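Local coordinates for double-stranded RNA-binding protein 1 (Arabidopsis thaliana, PDB 3ADG) that binds double-stranded RNA and helps DICER-LIKE 1 cut primary and precursor microRNAs accurately in the nucleus, at residues Q10-A13 with Q14-L18; F54-K57 with A58-S62. All coordinates share one frame; numbering follows the deposited sequence.

Contact 1. Residues Q10-A13 with Q14-L18; sequences QEYA and QKYKL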
ATOM      1  N   GLN A  10      -0.685  -9.880  -0.423  1.00 29.22           N
ATOM      2  CA  GLN A  10       0.393 -10.863  -0.592  1.00 30.56           C
ATOM      3  C   GLN A  10      -0.157 -12.240  -1.003  1.00 29.95           C
ATOM      4  O   GLN A  10       0.388 -12.924  -1.870  1.00 29.62           O
ATOM      5  CB  GLN A  10       1.226 -10.967   0.697  1.00 31.88           C
ATOM      6  CG  GLN A  10       2.267 -12.052   0.614  1.00 37.88           C
ATOM      7  CD  GLN A  10       3.117 -11.887  -0.619  1.00 43.78           C
ATOM      8  OE1 GLN A  10       3.052 -12.690  -1.545  1.00 52.11           O
ATOM      9  NE2 GLN A  10       3.899 -10.822  -0.653  1.00 49.93           N
ATOM     10  N   GLU A  11      -1.264 -12.638  -0.400  1.00 29.66           N
ATOM     11  CA  GLU A  11      -1.856 -13.927  -0.722  1.00 30.22           C
ATOM     12  C   GLU A  11      -2.323 -13.932  -2.191  1.00 30.56           C
ATOM     13  O   GLU A  11      -2.150 -14.937  -2.910  1.00 29.37           O
ATOM     14  CB  GLU A  11      -3.029 -14.195   0.198  1.00 30.78           C
ATOM     15  CG  GLU A  11      -2.604 -14.549   1.604  1.00 34.25           C
ATOM     16  CD  GLU A  11      -3.793 -14.785   2.512  1.00 37.66           C
ATOM     17  OE1 GLU A  11      -4.900 -15.076   1.986  1.00 38.33           O
ATOM     18  OE2 GLU A  11      -3.609 -14.673   3.750  1.00 41.13           O
ATOM     19  N   TYR A  12      -2.940 -12.821  -2.596  1.00 29.71           N
ATOM     20  CA  TYR A  12      -3.343 -12.602  -3.986  1.00 29.89           C
ATOM     21  C   TYR A  12      -2.154 -12.742  -4.949  1.00 29.57           C
ATOM     22  O   TYR A  12      -2.228 -13.484  -5.958  1.00 29.32           O
ATOM     23  CB  TYR A  12      -4.003 -11.230  -4.154  1.00 30.37           C
ATOM     24  CG  TYR A  12      -4.428 -10.977  -5.601  1.00 29.96           C
ATOM     25  CD1 TYR A  12      -5.742 -11.216  -6.016  1.00 32.83           C
ATOM     26  CD2 TYR A  12      -3.500 -10.511  -6.552  1.00 29.64           C
ATOM     27  CE1 TYR A  12      -6.142 -10.992  -7.359  1.00 32.71           C
ATOM     28  CE2 TYR A  12      -3.879 -10.279  -7.889  1.00 32.03           C
ATOM     29  CZ  TYR A  12      -5.214 -10.536  -8.286  1.00 31.89           C
ATOM     30  OH  TYR A  12      -5.599 -10.320  -9.606  1.00 33.44           O
ATOM     31  N   ALA A  13      -1.071 -12.022  -4.630  1.00 30.02           N
ATOM     32  CA  ALA A  13       0.160 -12.075  -5.430  1.00 30.55           C
ATOM     33  C   ALA A  13       0.610 -13.529  -5.601  1.00 30.85           C
ATOM     34  O   ALA A  13       0.887 -13.994  -6.714  1.00 31.17           O
ATOM     35  CB  ALA A  13       1.231 -11.247  -4.793  1.00 30.72           C
ATOM     36  N   GLN A  14       0.639 -14.264  -4.506  1.00 30.41           N
ATOM     37  CA  GLN A  14       1.168 -15.618  -4.554  1.00 31.00           C
ATOM     38  C   GLN A  14       0.247 -16.521  -5.373  1.00 30.90           C
ATOM     39  O   GLN A  14       0.719 -17.290  -6.195  1.00 29.95           O
ATOM     40  CB  GLN A  14       1.331 -16.148  -3.145  1.00 30.71           C
ATOM     41  CG  GLN A  14       2.158 -17.407  -3.069  1.00 33.09           C
ATOM     42  CD  GLN A  14       2.196 -17.893  -1.665  1.00 35.00           C
ATOM     43  OE1 GLN A  14       1.400 -18.752  -1.276  1.00 38.90           O
ATOM     44  NE2 GLN A  14       3.064 -17.308  -0.867  1.00 34.65           N
ATOM     45  N   LYS A  15      -1.065 -16.392  -5.148  1.00 30.46           N
ATOM     46  CA  LYS A  15      -2.077 -17.162  -5.880  1.00 30.92           C
ATOM     47  C   LYS A  15      -1.945 -17.004  -7.402  1.00 30.78           C
ATOM     48  O   LYS A  15      -1.988 -17.992  -8.157  1.00 29.68           O
ATOM     49  CB  LYS A  15      -3.475 -16.773  -5.422  1.00 30.35           C
ATOM     50  CG  LYS A  15      -4.613 -17.371  -6.233  1.00 33.08           C
ATOM     51  CD  LYS A  15      -5.931 -17.148  -5.500  1.00 37.42           C
ATOM     52  CE  LYS A  15      -7.123 -17.447  -6.409  1.00 42.28           C
ATOM     53  NZ  LYS A  15      -8.452 -17.345  -5.691  1.00 42.44           N
ATOM     54  N   TYR A  16      -1.752 -15.762  -7.819  1.00 30.34           N
ATOM     55  CA  TYR A  16      -1.679 -15.417  -9.219  1.00 30.51           C
ATOM     56  C   TYR A  16      -0.254 -15.347  -9.794  1.00 30.16           C
ATOM     57  O   TYR A  16      -0.071 -14.805 -10.884  1.00 31.05           O
ATOM     58  CB  TYR A  16      -2.462 -14.124  -9.449  1.00 30.24           C
ATOM     59  CG  TYR A  16      -3.933 -14.339  -9.308  1.00 30.74           C
ATOM     60  CD1 TYR A  16      -4.595 -14.092  -8.107  1.00 32.87           C
ATOM     61  CD2 TYR A  16      -4.675 -14.814 -10.373  1.00 33.32           C
ATOM     62  CE1 TYR A  16      -5.979 -14.317  -7.993  1.00 31.49           C
ATOM     63  CE2 TYR A  16      -6.034 -15.041 -10.276  1.00 32.43           C
ATOM     64  CZ  TYR A  16      -6.684 -14.783  -9.100  1.00 33.54           C
ATOM     65  OH  TYR A  16      -8.030 -15.039  -9.029  1.00 33.05           O
ATOM     66  N   LYS A  17       0.731 -15.914  -9.085  1.00 29.84           N
ATOM     67  CA  LYS A  17       2.100 -16.071  -9.616  1.00 29.10           C
ATOM     68  C   LYS A  17       2.737 -14.712  -9.988  1.00 29.60           C
ATOM     69  O   LYS A  17       3.393 -14.569 -11.048  1.00 29.47           O
ATOM     70  CB  LYS A  17       2.072 -17.012 -10.829  1.00 29.43           C
ATOM     71  CG  LYS A  17       1.583 -18.425 -10.505  1.00 27.38           C
ATOM     72  CD  LYS A  17       2.359 -19.017  -9.321  1.00 27.85           C
ATOM     73  CE  LYS A  17       3.903 -19.008  -9.560  1.00 28.93           C
ATOM     74  NZ  LYS A  17       4.639 -19.862  -8.567  1.00 28.16           N
ATOM     75  N   LEU A  18       2.512 -13.729  -9.112  1.00 28.98           N
ATOM     76  CA  LEU A  18       3.086 -12.385  -9.238  1.00 29.32           C
ATOM     77  C   LEU A  18       4.094 -12.161  -8.125  1.00 29.57           C
ATOM     78  O   LEU A  18       3.938 -12.727  -7.035  1.00 29.32           O
ATOM     79  CB  LEU A  18       1.954 -11.338  -9.099  1.00 29.60           C
ATOM     80  CG  LEU A  18       0.702 -11.619  -9.942  1.00 30.83           C
ATOM     81  CD1 LEU A  18      -0.423 -10.653  -9.529  1.00 33.12           C
ATOM     82  CD2 LEU A  18       1.020 -11.477 -11.464  1.00 32.70           C
TER
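The carbonyl oxygen of A13 takes a nearly straight bond from the backbone N of L18, 2.9 Å away, the long reach of a Schellman motif that ends helix 5-15, the first helix in the first of the protein's two dsRNA-binding domains. K17, with its positive phi of 59°, is the C-prime residue, and its own N turns back to Q14 O at 3.2 Å. Before this turn the ordinary helical pattern runs on, with Q14 N, K15 N and Y16 N bound to Q10 O, E11 O and Y12 O in turn.

On the flank of this helix end, the rings of Y12 and Y16 form an offset stack, centroids 4.5 Å apart and planes inclined by 30°. CD1 of Y16 lies over the centre of the Y12 ring, 3.5 Å above its plane. With CG of Y12 trans to the main-chain N (chi1 180°), the ring is carried forward along the helix to meet Y16. Were Y12 cut back to alanine, the Y16 ring would probably lose its stacking partner and CD1 of L18 its aromatic neighbour. The helix end also rests on strand 35-42, where L42 is touched by Y12, A13 and L18. L18 turns its side chain toward the helix, its CD1 meeting CE2 of Y12 obliquely at 3.8 Å.

Contact 2. Residues F54-K57 with A58-S62; sequences FNRK and AAEQS
Capping comes first: N55 is the N-cap of helix 56-71, the C-terminal helix of the dsRNA-binding fold, and its OD1 accepts from A58 N at 2.9 Å. The N-H approaches tilted 30° from the plane of the amide carbonyl. A chi1 of 60°, which sets CG of N55 between its own N and carbonyl carbon, swings the amide over the first turn, where OD1 also meets CB of A58.

Backbone bonds take over from the cap. A59 N reaches N55 O only weakly, at 3.3 Å, whereas E60 N to R56 O and Q61 N to K57 O are regular helical bonds.

Apolar packing seats the helix on the sheet, A59 against F36 of strand 35-42.

Charge pairing links the side chains of R56 and E60, one turn apart. The R56 chain bends at its second torsion, bringing NH1 within 2.9 Å of OE1 of E60 in a salt bridge. OE1 lies in the guanidinium plane and is met on its syn side, somewhat out of the carboxylate plane, and the two flat groups are turned 73° against each other. K6, from helix 5-15, forms a second salt bridge to the same OE1, so two cations share one carboxylate oxygen, which probably favours its ionised form. Over one face of the R56 guanidinium, CG of its neighbour K57 sits 3.6 Å above the plane, offset toward the rim.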
ATOM      1  N   PHE A  54       0.035   8.858   9.666  1.00 25.65           N
ATOM      2  CA  PHE A  54       1.040   9.233  10.677  1.00 26.69           C
ATOM      3  C   PHE A  54       2.236   8.280  10.752  1.00 27.37           C
ATOM      4  O   PHE A  54       3.215   8.544  11.470  1.00 27.35           O
ATOM      5  CB  PHE A  54       0.408   9.390  12.067  1.00 26.46           C
ATOM      6  CG  PHE A  54      -0.747  10.389  12.131  1.00 26.26           C
ATOM      7  CD1 PHE A  54      -1.811  10.184  13.020  1.00 25.55           C
ATOM      8  CD2 PHE A  54      -0.763  11.524  11.321  1.00 28.39           C
ATOM      9  CE1 PHE A  54      -2.885  11.110  13.114  1.00 25.93           C
ATOM     10  CE2 PHE A  54      -1.814  12.441  11.389  1.00 23.61           C
ATOM     11  CZ  PHE A  54      -2.898  12.240  12.292  1.00 24.88           C
ATOM     12  N   ASN A  55       2.142   7.183  10.008  1.00 26.39           N
ATOM     13  CA  ASN A  55       3.235   6.226   9.928  1.00 26.90           C
ATOM     14  C   ASN A  55       3.199   5.410   8.629  1.00 26.84           C
ATOM     15  O   ASN A  55       2.168   5.349   7.932  1.00 27.93           O
ATOM     16  CB  ASN A  55       3.246   5.349  11.186  1.00 25.87           C
ATOM     17  CG  ASN A  55       1.952   4.578  11.353  1.00 26.29           C
ATOM     18  OD1 ASN A  55       1.718   3.581  10.646  1.00 27.85           O
ATOM     19  ND2 ASN A  55       1.078   5.067  12.227  1.00 26.71           N
ATOM     20  N   ARG A  56       4.336   4.787   8.306  1.00 26.46           N
ATOM     21  CA  ARG A  56       4.461   4.090   7.027  1.00 26.55           C
ATOM     22  C   ARG A  56       3.475   2.909   6.956  1.00 26.50           C
ATOM     23  O   ARG A  56       2.835   2.705   5.936  1.00 26.38           O
ATOM     24  CB  ARG A  56       5.911   3.657   6.785  1.00 27.43           C
ATOM     25  CG  ARG A  56       6.456   2.687   7.799  1.00 27.22           C
ATOM     26  CD  ARG A  56       6.358   1.276   7.278  1.00 31.10           C
ATOM     27  NE  ARG A  56       7.270   0.376   7.969  1.00 30.17           N
ATOM     28  CZ  ARG A  56       7.349  -0.937   7.762  1.00 30.95           C
ATOM     29  NH1 ARG A  56       6.559  -1.541   6.866  1.00 29.05           N
ATOM     30  NH2 ARG A  56       8.213  -1.640   8.479  1.00 31.14           N
ATOM     31  N   LYS A  57       3.327   2.168   8.047  1.00 24.69           N
ATOM     32  CA  LYS A  57       2.459   0.992   8.034  1.00 26.17           C
ATOM     33  C   LYS A  57       1.005   1.347   7.705  1.00 26.82           C
ATOM     34  O   LYS A  57       0.365   0.663   6.919  1.00 27.19           O
ATOM     35  CB  LYS A  57       2.555   0.243   9.363  1.00 26.46           C
ATOM     36  CG  LYS A  57       3.850  -0.574   9.456  1.00 26.73           C
ATOM     37  CD  LYS A  57       3.822  -1.480  10.620  1.00 27.30           C
ATOM     38  CE  LYS A  57       5.185  -2.164  10.776  1.00 29.63           C
ATOM     39  NZ  LYS A  57       5.127  -3.142  11.865  1.00 28.68           N
ATOM     40  N   ALA A  58       0.492   2.416   8.298  1.00 26.69           N
ATOM     41  CA  ALA A  58      -0.882   2.837   7.992  1.00 26.66           C
ATOM     42  C   ALA A  58      -1.066   3.200   6.487  1.00 27.32           C
ATOM     43  O   ALA A  58      -2.086   2.848   5.871  1.00 27.73           O
ATOM     44  CB  ALA A  58      -1.299   4.008   8.908  1.00 25.58           C
ATOM     45  N   ALA A  59      -0.068   3.899   5.933  1.00 26.83           N
ATOM     46  CA  ALA A  59      -0.060   4.260   4.506  1.00 27.89           C
ATOM     47  C   ALA A  59      -0.034   3.009   3.637  1.00 27.80           C
ATOM     48  O   ALA A  59      -0.800   2.914   2.673  1.00 27.90           O
ATOM     49  CB  ALA A  59       1.136   5.184   4.191  1.00 28.71           C
ATOM     50  N   GLU A  60       0.859   2.068   3.966  1.00 26.74           N
ATOM     51  CA  GLU A  60       1.012   0.844   3.188  1.00 27.41           C
ATOM     52  C   GLU A  60      -0.298   0.054   3.218  1.00 27.64           C
ATOM     53  O   GLU A  60      -0.763  -0.420   2.172  1.00 27.15           O
ATOM     54  CB  GLU A  60       2.173   0.015   3.735  1.00 26.74           C
ATOM     55  CG  GLU A  60       3.517   0.709   3.491  1.00 24.73           C
ATOM     56  CD  GLU A  60       4.692  -0.067   4.097  1.00 26.92           C
ATOM     57  OE1 GLU A  60       4.452  -0.902   4.985  1.00 27.11           O
ATOM     58  OE2 GLU A  60       5.842   0.148   3.667  1.00 31.18           O
ATOM     59  N   GLN A  61      -0.903  -0.051   4.404  1.00 26.84           N
ATOM     60  CA  GLN A  61      -2.186  -0.727   4.519  1.00 26.59           C
ATOM     61  C   GLN A  61      -3.244  -0.069   3.625  1.00 27.65           C
ATOM     62  O   GLN A  61      -4.066  -0.763   3.033  1.00 29.04           O
ATOM     63  CB  GLN A  61      -2.658  -0.791   5.948  1.00 27.94           C
ATOM     64  CG  GLN A  61      -1.804  -1.708   6.783  1.00 25.02           C
ATOM     65  CD  GLN A  61      -2.049  -3.203   6.534  1.00 28.53           C
ATOM     66  OE1 GLN A  61      -2.938  -3.597   5.739  1.00 27.52           O
ATOM     67  NE2 GLN A  61      -1.248  -4.050   7.223  1.00 27.82           N
ATOM     68  N   SER A  62      -3.242   1.263   3.564  1.00 27.07           N
ATOM     69  CA  SER A  62      -4.215   2.012   2.742  1.00 27.54           C
ATOM     70  C   SER A  62      -3.990   1.712   1.230  1.00 27.21           C
ATOM     71  O   SER A  62      -4.958   1.480   0.492  1.00 27.31           O
ATOM     72  CB  SER A  62      -4.111   3.505   3.053  1.00 27.37           C
ATOM     73  OG  SER A  62      -4.900   4.295   2.149  1.00 28.08           O
TER

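How the contacts relate
Contact 1 comes first along the chain and contact 2 follows, with the three strands of the antiparallel sheet between them. Their centres are 21 Å apart, on opposite sides of the chain's centre, and their nearest atoms, about 9 Å apart, do not touch. Contact 1 closes helix 5-15 at its C-terminal end; contact 2 opens helix 56-71 at its N-terminal end. Both belong to one alpha-beta-beta-beta-alpha dsRNA-binding domain and both face strand 35-42, through L42 in contact 1 and through F36 and S38, among others, in contact 2. With K6 tying the two helices together, these ends frame the helical layer packed on the sheet of a fold that binds double-stranded RNA.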